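Eukaryotic translation initiation factor 4 gamma 2 (Homo sapiens, PDB 4IUL) probably acts in translation initiation, its MIF4G domain, a HEAT-repeat helical domain, interacting with the RNA helicase eIF4A. Local coordinates at residues E51-L56 / F108-I113; Q79-L84 / G160-L165; K151-I156 / L196-Q201; A224-L229 / F241-T246. One frame throughout, in Å; residues are numbered along the deposited sequence.

In the fold
All four contacts join helices of one MIF4G domain, and none has a hydrogen bond directly from segment to segment. Contacts 2 and 3 lie nearest the middle, each centre about 9 Å from the chain's centre, and share helix 141-163, yet both are only partly buried and apolar: leucine on leucine and cysteine in contact 2, a cysteine sulfur on leucine and isoleucine in contact 3. Contacts 1 and 4 lie on opposite sides of that centre. Contact 1 is mixed, a buried leucine and phenylalanine beside an exposed sulfate site. Contact 4, though peripheral, is buried and apolar, touching contact 3 chiefly through Cys200. Contact 2 touches contact 1 where Phe108 and Leu112 meet Cys81 and Leu84.

Contact 1 of 4, residues E51-L56 / F108-I113; sequences ESKLIL and FRRLLI. With SO4 (sulfate ion), chain D.
Lys53 and Arg110 reach the same sulfate with chains folded in the same way: each holds CG anti to its own backbone N, chi1 -180° and 165°, then bends at chi3. The bends bring the two cationic ends round one anion from different helices. Lys53 NZ donates to two sulfate oxygens, O4 at 3.1 Å and O2 at 3.2 Å. Arg110 NH1 donates to the same O2 at 3.0 Å in a clearly bent bond, its N-H...O2 angle 136°, and Arg110 NH2 adds a weak, long bond to it. Sulfate O2 is therefore shared by both helices, while O3 lies in the guanidinium plane at its edge. Within the second helix, Leu111 puts CG above one face of that guanidinium, offset toward the rim, and Leu111 CD2 approaches sulfate O3 to 3.6 Å. The direct touch between the two basic chains is slight, Lys53 CD to Arg110 NH1 at 4.2 Å. Lys57 also bonds the sulfate, and Arg110 has a second partner in a salt bridge with Asp92, so negative charge meets the guanidinium from protein and ion alike.

Deeper in, Leu56 and Phe108 cross obliquely. Leu56 sends CD2 to the edge of the phenyl ring, near its plane, 4.1 Å from Phe108 CD1. Phe91 lies against Leu56, and Leu84 and Ile60 against Phe108, which extends the apolar layer. The sulfate, probably from the crystallisation liquor, probably marks a basic surface patch over an apolar helix-helix interface, the side-by-side helix packing of a HEAT-repeat MIF4G domain.

Contact 2 of 4, residues Q79-L84 / G160-L165; sequences QLCLRL and GELGKL
Gln79 starts the contact with Leu165, at a point where two helices of the HEAT-repeat array come together: helix 74-87 packs on segment 160-165, which lies on helix 141-163. Although Gln79 sets off away from the other segment, it folds back at chi2 (62°), so that Gln79 OE1 comes to 4.3 Å from Leu165 CD1. Leu165 CD1 is also 4.2 Å from Gln79 N; both are simple van der Waals approaches.

Two residues on, Cys81 points toward the partner and meets Leu162 CD2 with CB, at 4.2 Å, the sulfur lying only slightly farther off. Leu167, from the loop beyond, touches both Cys81 and Leu162, and Leu112 and Leu116 of helix 107-127 pack on Cys81 and Leu162 respectively, so a third helix shares this buried side.

Leu82 comes next, also directed toward the partner but nearer the surface. Its CG is anti to the backbone N (chi1 172°), which carries the branched end out to Leu165. These two leucines cross at about a right angle and touch through one methyl each, Leu82 CD2 to Leu165 CD2 at 4.2 Å.

Contact 3 of 4, residues K151-I156 / L196-Q201; sequences KMLGNI and LECLCQ
Cys198 is directed toward helix 141-163, and its sulfur reaches two residues one turn apart on that helix, Leu153 and Ile156. With SG anti to the backbone N (chi1 -175°), the thiol stands out from its own helix and extends toward the neighbouring one. Ile156 also faces the partner and answers with its short branch: Ile156 CG2 lies 4.0 Å from Cys198 SG, while CG1 is turned beside the backbone N of Ile156. Leu153 comes in more from the flank. It does not start out toward helix 193-210, yet the branched end swings in, so that Leu153 CD2 stands 4.4 Å from Cys198 SG. The carbonyl Leu153 O is equally far from Cys198 SG, a distance of loose packing.

One small side chain thus meets a pair spaced i and i+3, which is consistent with the close approach of the backbones, Leu153 CA to Cys198 CA being 7.2 Å. This is helix-on-helix packing within the HEAT-type array of the MIF4G domain, and the area shared by the two segments is modest, 111 Å².

Ile156, which is buried, also packs on Cys176 and Leu180 of helix 170-181; along the partner helix it meets Ile202. Leu153 leans on Glu194 and Asp195 near the start of helix 193-210, whereas Glu197 turns elsewhere to a salt bridge with Arg238.

Contact 4 of 4, residues A224-L229 / F241-T246; sequences ARMCSL and FLLQDT
Leu229, which rests its CB against Leu243 CD1 at 4.4 Å, lays its own CD1 over one face of the Arg225 guanidinium, 3.9 Å above the plane and offset toward the rim. Arg225 NH2 also donates to the carbonyl of Leu181. Leu243 CD1 meets the backbone of Leu229 as well, lying 4.2 Å from Leu229 O.

Met226 makes the other half of the contact. Its chain runs out and then bends at chi3 (80°), which brings Met226 CE between two residues of helix 237-251: Thr246 CG2 at 3.7 Å and Leu243 CD2 at 4.3 Å. Met226 and Thr246 cross at about a right angle. With OG1 turned back to bond Leu242 O at 3.0 Å, the C=O...OG1 angle 159°, Thr246 presents CG2 to Met226; that carbonyl also accepts from Thr246 N. Putting a serine here removes CG2, and Met226 CE would probably be left without its closest partner across the contact and its thioether end freer to turn. Where helix 216-227 ends, Ser228 OG folds back on Arg225 O at 3.0 Å, from above the carbonyl plane.

The contact therefore joins the end of helix 216-227 to helix 237-251, two successive helices of this strandless fold. Helix 193-210 lies alongside, its Cys200 against Leu242, Leu243 and Thr246, its Met203 against Thr246 and its Leu199 against Met226, while Met230 in the connecting loop touches Leu243.

Contact 1 of 4, residues E51-L56 / F108-I113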
loop_
_atom_site.group_PDB
_atom_site.type_symbol
_atom_site.label_atom_id
_atom_site.label_comp_id
_atom_site.label_asym_id
_atom_site.label_seq_id
_atom_site.Cartn_x
_atom_site.Cartn_y
_atom_site.Cartn_z
ATOM N N GLU A 51 2.604 22.421 -8.732
ATOM C CA GLU A 51 2.031 23.617 -9.335
ATOM C C GLU A 51 0.519 23.820 -9.172
ATOM O O GLU A 51 0.079 24.921 -8.880
ATOM C CB GLU A 51 2.384 23.625 -10.820
ATOM C CG GLU A 51 1.987 24.882 -11.557
ATOM C CD GLU A 51 2.143 24.736 -13.058
ATOM O OE1 GLU A 51 3.235 24.334 -13.516
ATOM O OE2 GLU A 51 1.169 25.022 -13.779
ATOM N N SER A 52 -0.275 22.769 -9.377
ATOM C CA SER A 52 -1.740 22.883 -9.277
ATOM C C SER A 52 -2.439 21.543 -9.050
ATOM O O SER A 52 -1.796 20.499 -8.978
ATOM C CB SER A 52 -2.305 23.508 -10.555
ATOM O OG SER A 52 -2.169 22.617 -11.648
ATOM N N LYS A 53 -3.764 21.574 -8.960
ATOM C CA LYS A 53 -4.527 20.352 -8.748
ATOM C C LYS A 53 -4.295 19.351 -9.880
ATOM O O LYS A 53 -4.029 18.170 -9.640
ATOM C CB LYS A 53 -6.032 20.662 -8.622
ATOM C CG LYS A 53 -6.893 19.411 -8.394
ATOM C CD LYS A 53 -8.248 19.709 -7.729
ATOM C CE LYS A 53 -9.225 20.393 -8.675
ATOM N NZ LYS A 53 -10.615 20.438 -8.126
ATOM N N LEU A 54 -4.402 19.835 -11.112
ATOM C CA LEU A 54 -4.222 19.005 -12.300
ATOM C C LEU A 54 -2.871 18.287 -12.306
ATOM O O LEU A 54 -2.797 17.092 -12.580
ATOM C CB LEU A 54 -4.373 19.872 -13.555
ATOM C CG LEU A 54 -4.258 19.161 -14.906
ATOM C CD1 LEU A 54 -5.089 19.913 -15.949
ATOM C CD2 LEU A 54 -2.783 19.062 -15.322
ATOM N N ILE A 55 -1.806 19.013 -11.997
ATOM C CA ILE A 55 -0.481 18.421 -11.966
ATOM C C ILE A 55 -0.375 17.410 -10.824
ATOM O O ILE A 55 0.273 16.368 -10.977
ATOM C CB ILE A 55 0.603 19.518 -11.844
ATOM C CG1 ILE A 55 0.708 20.268 -13.176
ATOM C CG2 ILE A 55 1.938 18.917 -11.484
ATOM C CD1 ILE A 55 1.619 21.464 -13.145
ATOM N N LEU A 56 -1.012 17.705 -9.689
ATOM C CA LEU A 56 -0.984 16.771 -8.555
ATOM C C LEU A 56 -1.628 15.427 -8.932
ATOM O O LEU A 56 -1.101 14.357 -8.588
ATOM C CB LEU A 56 -1.713 17.362 -7.338
ATOM C CG LEU A 56 -1.078 18.543 -6.599
ATOM C CD1 LEU A 56 -1.966 18.949 -5.415
ATOM C CD2 LEU A 56 0.314 18.154 -6.110
ATOM N N PHE A 108 -3.566 17.130 -2.000
ATOM C CA PHE A 108 -2.712 15.975 -2.205
ATOM C C PHE A 108 -3.170 14.783 -1.371
ATOM O O PHE A 108 -3.421 13.705 -1.914
ATOM C CB PHE A 108 -1.255 16.274 -1.857
ATOM C CG PHE A 108 -0.320 15.145 -2.205
ATOM C CD1 PHE A 108 0.110 14.960 -3.516
ATOM C CD2 PHE A 108 0.051 14.208 -1.245
ATOM C CE1 PHE A 108 0.894 13.851 -3.870
ATOM C CE2 PHE A 108 0.831 13.095 -1.588
ATOM C CZ PHE A 108 1.252 12.915 -2.902
ATOM N N ARG A 109 -3.291 14.986 -0.061
ATOM C CA ARG A 109 -3.701 13.917 0.849
ATOM C C ARG A 109 -5.006 13.252 0.452
ATOM O O ARG A 109 -5.114 12.030 0.499
ATOM C CB ARG A 109 -3.810 14.438 2.292
ATOM C CG ARG A 109 -2.461 14.732 2.967
ATOM C CD ARG A 109 -2.666 15.238 4.388
ATOM N NE ARG A 109 -1.426 15.649 5.040
ATOM C CZ ARG A 109 -0.529 14.812 5.556
ATOM N NH1 ARG A 109 -0.728 13.504 5.503
ATOM N NH2 ARG A 109 0.566 15.287 6.135
ATOM N N ARG A 110 -5.985 14.061 0.064
ATOM C CA ARG A 110 -7.298 13.578 -0.348
ATOM C C ARG A 110 -7.265 12.731 -1.627
ATOM O O ARG A 110 -7.890 11.680 -1.695
ATOM C CB ARG A 110 -8.239 14.776 -0.542
ATOM C CG ARG A 110 -9.519 14.477 -1.315
ATOM C CD ARG A 110 -10.442 15.693 -1.360
ATOM N NE ARG A 110 -9.987 16.753 -2.263
ATOM C CZ ARG A 110 -10.090 16.705 -3.589
ATOM N NH1 ARG A 110 -9.654 17.719 -4.332
ATOM N NH2 ARG A 110 -10.631 15.643 -4.176
ATOM N N LEU A 111 -6.540 13.183 -2.639
ATOM C CA LEU A 111 -6.472 12.430 -3.889
ATOM C C LEU A 111 -5.630 11.151 -3.772
ATOM O O LEU A 111 -5.861 10.184 -4.503
ATOM C CB LEU A 111 -5.933 13.319 -5.018
ATOM C CG LEU A 111 -6.786 14.540 -5.417
ATOM C CD1 LEU A 111 -6.009 15.404 -6.413
ATOM C CD2 LEU A 111 -8.126 14.095 -6.031
ATOM N N LEU A 112 -4.665 11.135 -2.853
ATOM C CA LEU A 112 -3.825 9.948 -2.676
ATOM C C LEU A 112 -4.702 8.811 -2.120
ATOM O O LEU A 112 -4.705 7.689 -2.638
ATOM C CB LEU A 112 -2.672 10.230 -1.695
ATOM C CG LEU A 112 -1.345 9.478 -1.881
ATOM C CD1 LEU A 112 -0.591 9.416 -0.555
ATOM C CD2 LEU A 112 -1.597 8.080 -2.391
ATOM N N ILE A 113 -5.437 9.115 -1.054
ATOM C CA ILE A 113 -6.315 8.130 -0.427
ATOM C C ILE A 113 -7.268 7.566 -1.473
ATOM O O ILE A 113 -7.455 6.354 -1.575
ATOM C CB ILE A 113 -7.130 8.771 0.732
ATOM C CG1 ILE A 113 -6.222 8.960 1.950
ATOM C CG2 ILE A 113 -8.350 7.904 1.068
ATOM C CD1 ILE A 113 -6.794 9.865 3.016
HETATM S S SO4 D . -11.628 16.818 -7.929
HETATM O O1 SO4 D . -13.061 16.472 -7.940
HETATM O O2 SO4 D . -11.336 17.676 -6.767
HETATM O O3 SO4 D . -10.833 15.583 -7.844
HETATM O O4 SO4 D . -11.287 17.543 -9.167
#

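Contact 2 of 4, residues Q79-L84 / G160-L165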
loop_
_atom_site.group_PDB
_atom_site.type_symbol
_atom_site.label_atom_id
_atom_site.label_comp_id
_atom_site.label_asym_id
_atom_site.label_seq_id
_atom_site.Cartn_x
_atom_site.Cartn_y
_atom_site.Cartn_z
ATOM N N GLN A 79 7.869 7.418 1.240
ATOM C CA GLN A 79 8.544 8.584 1.793
ATOM C C GLN A 79 8.371 9.767 0.840
ATOM O O GLN A 79 8.253 10.916 1.265
ATOM C CB GLN A 79 10.031 8.283 1.997
ATOM C CG GLN A 79 10.732 9.223 2.972
ATOM C CD GLN A 79 10.162 9.154 4.385
ATOM O OE1 GLN A 79 10.008 8.075 4.959
ATOM N NE2 GLN A 79 9.853 10.312 4.952
ATOM N N LEU A 80 8.352 9.477 -0.456
ATOM C CA LEU A 80 8.171 10.526 -1.454
ATOM C C LEU A 80 6.768 11.137 -1.301
ATOM O O LEU A 80 6.587 12.355 -1.400
ATOM C CB LEU A 80 8.351 9.943 -2.854
ATOM C CG LEU A 80 8.336 10.914 -4.032
ATOM C CD1 LEU A 80 9.476 11.924 -3.908
ATOM C CD2 LEU A 80 8.473 10.107 -5.321
ATOM N N CYS A 81 5.778 10.288 -1.039
ATOM C CA CYS A 81 4.412 10.765 -0.854
ATOM C C CYS A 81 4.304 11.638 0.405
ATOM O O CYS A 81 3.570 12.634 0.417
ATOM C CB CYS A 81 3.444 9.577 -0.782
ATOM S SG CYS A 81 3.202 8.724 -2.394
ATOM N N LEU A 82 5.044 11.277 1.452
ATOM C CA LEU A 82 5.026 12.048 2.697
ATOM C C LEU A 82 5.501 13.483 2.479
ATOM O O LEU A 82 4.863 14.428 2.935
ATOM C CB LEU A 82 5.905 11.383 3.755
ATOM C CG LEU A 82 6.133 12.179 5.054
ATOM C CD1 LEU A 82 4.790 12.501 5.733
ATOM C CD2 LEU A 82 7.027 11.360 6.000
ATOM N N ARG A 83 6.627 13.638 1.787
ATOM C CA ARG A 83 7.191 14.958 1.505
ATOM C C ARG A 83 6.204 15.829 0.728
ATOM O O ARG A 83 5.997 17.000 1.057
ATOM C CB ARG A 83 8.488 14.812 0.700
ATOM C CG ARG A 83 9.491 13.837 1.307
ATOM C CD ARG A 83 10.207 14.399 2.539
ATOM N NE ARG A 83 11.253 15.350 2.164
ATOM C CZ ARG A 83 11.044 16.639 1.913
ATOM N NH1 ARG A 83 9.819 17.148 2.006
ATOM N NH2 ARG A 83 12.055 17.415 1.538
ATOM N N LEU A 84 5.595 15.253 -0.307
ATOM C CA LEU A 84 4.628 15.985 -1.123
ATOM C C LEU A 84 3.388 16.361 -0.314
ATOM O O LEU A 84 2.846 17.459 -0.463
ATOM C CB LEU A 84 4.220 15.149 -2.346
ATOM C CG LEU A 84 5.339 14.930 -3.373
ATOM C CD1 LEU A 84 4.889 13.967 -4.463
ATOM C CD2 LEU A 84 5.721 16.267 -3.975
ATOM N N GLY A 160 0.572 -0.854 3.174
ATOM C CA GLY A 160 1.118 -0.964 4.512
ATOM C C GLY A 160 2.108 0.159 4.793
ATOM O O GLY A 160 2.030 0.816 5.839
ATOM N N GLU A 161 3.028 0.402 3.860
ATOM C CA GLU A 161 4.035 1.448 4.037
ATOM C C GLU A 161 3.463 2.860 4.159
ATOM O O GLU A 161 4.041 3.710 4.837
ATOM C CB GLU A 161 5.060 1.404 2.898
ATOM C CG GLU A 161 6.028 0.226 2.980
ATOM C CD GLU A 161 6.873 0.235 4.249
ATOM O OE1 GLU A 161 6.719 -0.687 5.075
ATOM O OE2 GLU A 161 7.689 1.167 4.426
ATOM N N LEU A 162 2.338 3.113 3.499
ATOM C CA LEU A 162 1.703 4.420 3.563
ATOM C C LEU A 162 0.989 4.570 4.908
ATOM O O LEU A 162 1.043 5.630 5.535
ATOM C CB LEU A 162 0.705 4.583 2.413
ATOM C CG LEU A 162 1.275 4.694 0.987
ATOM C CD1 LEU A 162 0.142 4.623 -0.020
ATOM C CD2 LEU A 162 2.050 5.999 0.829
ATOM N N GLY A 163 0.319 3.507 5.342
ATOM C CA GLY A 163 -0.379 3.546 6.618
ATOM C C GLY A 163 0.573 3.893 7.757
ATOM O O GLY A 163 0.231 4.632 8.678
ATOM N N LYS A 164 1.783 3.360 7.679
ATOM C CA LYS A 164 2.806 3.606 8.683
ATOM C C LYS A 164 3.103 5.103 8.853
ATOM O O LYS A 164 3.504 5.538 9.926
ATOM C CB LYS A 164 4.072 2.840 8.286
ATOM C CG LYS A 164 5.268 2.978 9.207
ATOM C CD LYS A 164 6.337 1.963 8.796
ATOM C CE LYS A 164 7.722 2.338 9.304
ATOM N NZ LYS A 164 8.273 3.528 8.576
ATOM N N LEU A 165 2.887 5.887 7.800
ATOM C CA LEU A 165 3.146 7.330 7.835
ATOM C C LEU A 165 1.845 8.132 7.917
ATOM O O LEU A 165 1.839 9.346 7.705
ATOM C CB LEU A 165 3.917 7.747 6.576
ATOM C CG LEU A 165 5.244 7.024 6.310
ATOM C CD1 LEU A 165 5.738 7.328 4.904
ATOM C CD2 LEU A 165 6.269 7.460 7.336
#

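Contact 3 of 4, residues K151-I156 / L196-Q201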
loop_
_atom_site.group_PDB
_atom_site.type_symbol
_atom_site.label_atom_id
_atom_site.label_comp_id
_atom_site.label_asym_id
_atom_site.label_seq_id
_atom_site.Cartn_x
_atom_site.Cartn_y
_atom_site.Cartn_z
ATOM N N LYS A 151 0.720 -9.022 -8.254
ATOM C CA LYS A 151 0.465 -7.585 -8.277
ATOM C C LYS A 151 -0.298 -7.168 -7.022
ATOM O O LYS A 151 -0.030 -6.117 -6.445
ATOM C CB LYS A 151 -0.349 -7.191 -9.515
ATOM C CG LYS A 151 0.424 -7.247 -10.834
ATOM C CD LYS A 151 1.670 -6.370 -10.784
ATOM C CE LYS A 151 2.401 -6.351 -12.119
ATOM N NZ LYS A 151 2.816 -7.706 -12.567
ATOM N N MET A 152 -1.245 -8.005 -6.610
ATOM C CA MET A 152 -2.063 -7.746 -5.432
ATOM C C MET A 152 -1.204 -7.646 -4.176
ATOM O O MET A 152 -1.449 -6.796 -3.316
ATOM C CB MET A 152 -3.099 -8.859 -5.259
ATOM C CG MET A 152 -4.101 -8.630 -4.135
ATOM S SD MET A 152 -5.278 -7.293 -4.493
ATOM C CE MET A 152 -4.449 -5.882 -3.722
ATOM N N LEU A 153 -0.199 -8.509 -4.061
ATOM C CA LEU A 153 0.671 -8.476 -2.889
ATOM C C LEU A 153 1.511 -7.206 -2.890
ATOM O O LEU A 153 1.733 -6.596 -1.843
ATOM C CB LEU A 153 1.571 -9.714 -2.844
ATOM C CG LEU A 153 0.784 -11.027 -2.761
ATOM C CD1 LEU A 153 1.733 -12.211 -2.545
ATOM C CD2 LEU A 153 -0.208 -10.932 -1.618
ATOM N N GLY A 154 1.981 -6.814 -4.069
ATOM C CA GLY A 154 2.761 -5.600 -4.171
ATOM C C GLY A 154 1.894 -4.417 -3.769
ATOM O O GLY A 154 2.363 -3.490 -3.107
ATOM N N ASN A 155 0.619 -4.455 -4.158
ATOM C CA ASN A 155 -0.310 -3.377 -3.827
ATOM C C ASN A 155 -0.489 -3.281 -2.315
ATOM O O ASN A 155 -0.442 -2.188 -1.743
ATOM C CB ASN A 155 -1.675 -3.612 -4.487
ATOM C CG ASN A 155 -2.521 -2.346 -4.548
ATOM O OD1 ASN A 155 -2.101 -1.286 -4.088
ATOM N ND2 ASN A 155 -3.718 -2.452 -5.120
ATOM N N ILE A 156 -0.688 -4.429 -1.670
ATOM C CA ILE A 156 -0.879 -4.467 -0.226
ATOM C C ILE A 156 0.345 -3.970 0.551
ATOM O O ILE A 156 0.198 -3.264 1.548
ATOM C CB ILE A 156 -1.257 -5.886 0.239
ATOM C CG1 ILE A 156 -2.643 -6.241 -0.318
ATOM C CG2 ILE A 156 -1.258 -5.961 1.761
ATOM C CD1 ILE A 156 -3.082 -7.648 -0.035
ATOM N N LEU A 196 0.316 -15.498 3.601
ATOM C CA LEU A 196 0.425 -15.430 5.051
ATOM C C LEU A 196 1.679 -14.676 5.481
ATOM O O LEU A 196 1.697 -14.045 6.536
ATOM C CB LEU A 196 0.425 -16.840 5.647
ATOM C CG LEU A 196 -0.954 -17.501 5.713
ATOM C CD1 LEU A 196 -0.838 -18.943 6.185
ATOM C CD2 LEU A 196 -1.828 -16.705 6.662
ATOM N N GLU A 197 2.726 -14.733 4.662
ATOM C CA GLU A 197 3.967 -14.043 4.988
ATOM C C GLU A 197 3.754 -12.531 4.879
ATOM O O GLU A 197 4.319 -11.758 5.651
ATOM C CB GLU A 197 5.091 -14.477 4.041
ATOM C CG GLU A 197 6.485 -14.102 4.528
ATOM C CD GLU A 197 7.564 -14.353 3.485
ATOM O OE1 GLU A 197 7.464 -15.359 2.747
ATOM O OE2 GLU A 197 8.521 -13.550 3.412
ATOM N N CYS A 198 2.944 -12.121 3.906
ATOM C CA CYS A 198 2.637 -10.710 3.697
ATOM C C CYS A 198 1.841 -10.209 4.907
ATOM O O CYS A 198 2.115 -9.136 5.438
ATOM C CB CYS A 198 1.815 -10.548 2.415
ATOM S SG CYS A 198 1.444 -8.848 1.896
ATOM N N LEU A 199 0.865 -11.005 5.341
ATOM C CA LEU A 199 0.028 -10.661 6.488
ATOM C C LEU A 199 0.869 -10.351 7.721
ATOM O O LEU A 199 0.622 -9.368 8.417
ATOM C CB LEU A 199 -0.942 -11.800 6.806
ATOM C CG LEU A 199 -1.710 -11.663 8.122
ATOM C CD1 LEU A 199 -2.638 -10.459 8.062
ATOM C CD2 LEU A 199 -2.499 -12.928 8.382
ATOM N N CYS A 200 1.868 -11.181 7.994
ATOM C CA CYS A 200 2.717 -10.939 9.151
ATOM C C CYS A 200 3.502 -9.640 8.983
ATOM O O CYS A 200 3.781 -8.951 9.959
ATOM C CB CYS A 200 3.662 -12.123 9.379
ATOM S SG CYS A 200 2.799 -13.619 9.960
ATOM N N GLN A 201 3.850 -9.306 7.745
ATOM C CA GLN A 201 4.581 -8.077 7.466
ATOM C C GLN A 201 3.694 -6.897 7.850
ATOM O O GLN A 201 4.088 -6.042 8.644
ATOM C CB GLN A 201 4.922 -7.987 5.979
ATOM C CG GLN A 201 5.714 -6.751 5.617
ATOM C CD GLN A 201 7.079 -6.735 6.279
ATOM O OE1 GLN A 201 7.968 -7.502 5.906
ATOM N NE2 GLN A 201 7.247 -5.871 7.276
#

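Contact 4 of 4, residues A224-L229 / F241-T246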
loop_
_atom_site.group_PDB
_atom_site.type_symbol
_atom_site.label_atom_id
_atom_site.label_comp_id
_atom_site.label_asym_id
_atom_site.label_seq_id
_atom_site.Cartn_x
_atom_site.Cartn_y
_atom_site.Cartn_z
ATOM N N ALA A 224 -7.237 -15.358 16.189
ATOM C CA ALA A 224 -7.727 -16.683 16.547
ATOM C C ALA A 224 -7.443 -17.502 15.291
ATOM O O ALA A 224 -6.813 -18.563 15.334
ATOM C CB ALA A 224 -9.219 -16.644 16.823
ATOM N N ARG A 225 -7.899 -16.968 14.166
ATOM C CA ARG A 225 -7.709 -17.587 12.867
ATOM C C ARG A 225 -6.226 -17.897 12.629
ATOM O O ARG A 225 -5.891 -18.930 12.049
ATOM C CB ARG A 225 -8.256 -16.641 11.794
ATOM C CG ARG A 225 -7.884 -16.960 10.363
ATOM C CD ARG A 225 -8.499 -18.247 9.867
ATOM N NE ARG A 225 -8.289 -18.388 8.428
ATOM C CZ ARG A 225 -8.568 -19.483 7.730
ATOM N NH1 ARG A 225 -9.072 -20.551 8.336
ATOM N NH2 ARG A 225 -8.343 -19.506 6.425
ATOM N N MET A 226 -5.347 -17.010 13.095
ATOM C CA MET A 226 -3.903 -17.179 12.934
ATOM C C MET A 226 -3.332 -18.311 13.787
ATOM O O MET A 226 -2.429 -19.029 13.346
ATOM C CB MET A 226 -3.169 -15.874 13.270
ATOM C CG MET A 226 -3.229 -14.804 12.174
ATOM S SD MET A 226 -2.772 -13.136 12.727
ATOM C CE MET A 226 -0.975 -13.201 12.725
ATOM N N CYS A 227 -3.848 -18.459 15.006
ATOM C CA CYS A 227 -3.394 -19.506 15.920
ATOM C C CYS A 227 -3.768 -20.888 15.407
ATOM O O CYS A 227 -3.038 -21.853 15.628
ATOM C CB CYS A 227 -4.003 -19.317 17.315
ATOM S SG CYS A 227 -3.235 -18.035 18.327
ATOM N N SER A 228 -4.905 -20.981 14.722
ATOM C CA SER A 228 -5.366 -22.259 14.190
ATOM C C SER A 228 -4.776 -22.573 12.818
ATOM O O SER A 228 -5.361 -23.339 12.052
ATOM C CB SER A 228 -6.895 -22.275 14.100
ATOM O OG SER A 228 -7.363 -21.303 13.184
ATOM N N LEU A 229 -3.621 -21.979 12.515
ATOM C CA LEU A 229 -2.940 -22.194 11.240
ATOM C C LEU A 229 -1.436 -22.346 11.446
ATOM O O LEU A 229 -0.732 -22.862 10.573
ATOM C CB LEU A 229 -3.183 -21.023 10.276
ATOM C CG LEU A 229 -4.587 -20.714 9.744
ATOM C CD1 LEU A 229 -4.516 -19.492 8.840
ATOM C CD2 LEU A 229 -5.142 -21.904 8.979
ATOM N N PHE A 241 6.380 -20.468 11.738
ATOM C CA PHE A 241 7.225 -19.906 12.788
ATOM C C PHE A 241 7.064 -18.388 12.758
ATOM O O PHE A 241 7.252 -17.705 13.769
ATOM C CB PHE A 241 8.699 -20.270 12.579
ATOM C CG PHE A 241 8.998 -21.742 12.752
ATOM C CD1 PHE A 241 8.348 -22.492 13.734
ATOM C CD2 PHE A 241 9.946 -22.373 11.947
ATOM C CE1 PHE A 241 8.637 -23.845 13.911
ATOM C CE2 PHE A 241 10.244 -23.723 12.116
ATOM C CZ PHE A 241 9.587 -24.462 13.101
ATOM N N LEU A 242 6.700 -17.874 11.586
ATOM C CA LEU A 242 6.503 -16.443 11.391
ATOM C C LEU A 242 5.167 -16.043 12.012
ATOM O O LEU A 242 5.016 -14.934 12.523
ATOM C CB LEU A 242 6.506 -16.114 9.895
ATOM C CG LEU A 242 7.142 -14.790 9.471
ATOM C CD1 LEU A 242 6.474 -13.640 10.210
ATOM C CD2 LEU A 242 8.628 -14.817 9.775
ATOM N N LEU A 243 4.202 -16.954 11.968
ATOM C CA LEU A 243 2.895 -16.686 12.547
ATOM C C LEU A 243 3.007 -16.706 14.065
ATOM O O LEU A 243 2.462 -15.838 14.747
ATOM C CB LEU A 243 1.871 -17.730 12.079
ATOM C CG LEU A 243 1.459 -17.692 10.603
ATOM C CD1 LEU A 243 0.686 -18.957 10.244
ATOM C CD2 LEU A 243 0.624 -16.443 10.335
ATOM N N GLN A 244 3.730 -17.694 14.589
ATOM C CA GLN A 244 3.921 -17.833 16.030
ATOM C C GLN A 244 4.600 -16.614 16.635
ATOM O O GLN A 244 4.260 -16.193 17.739
ATOM C CB GLN A 244 4.753 -19.077 16.350
ATOM C CG GLN A 244 4.097 -20.393 15.968
ATOM C CD GLN A 244 4.882 -21.603 16.455
ATOM O OE1 GLN A 244 4.515 -22.749 16.181
ATOM N NE2 GLN A 244 5.966 -21.352 17.188
ATOM N N ASP A 245 5.564 -16.047 15.916
ATOM C CA ASP A 245 6.273 -14.881 16.424
ATOM C C ASP A 245 5.383 -13.638 16.438
ATOM O O ASP A 245 5.509 -12.788 17.318
ATOM C CB ASP A 245 7.526 -14.605 15.588
ATOM C CG ASP A 245 8.370 -13.474 16.161
ATOM O OD1 ASP A 245 8.893 -13.635 17.288
ATOM O OD2 ASP A 245 8.504 -12.425 15.490
ATOM N N THR A 246 4.487 -13.535 15.459
ATOM C CA THR A 246 3.581 -12.394 15.375
ATOM C C THR A 246 2.537 -12.477 16.490
ATOM O O THR A 246 2.289 -11.505 17.195
ATOM C CB THR A 246 2.876 -12.351 14.003
ATOM O OG1 THR A 246 3.858 -12.183 12.974
ATOM C CG2 THR A 246 1.890 -11.195 13.940
#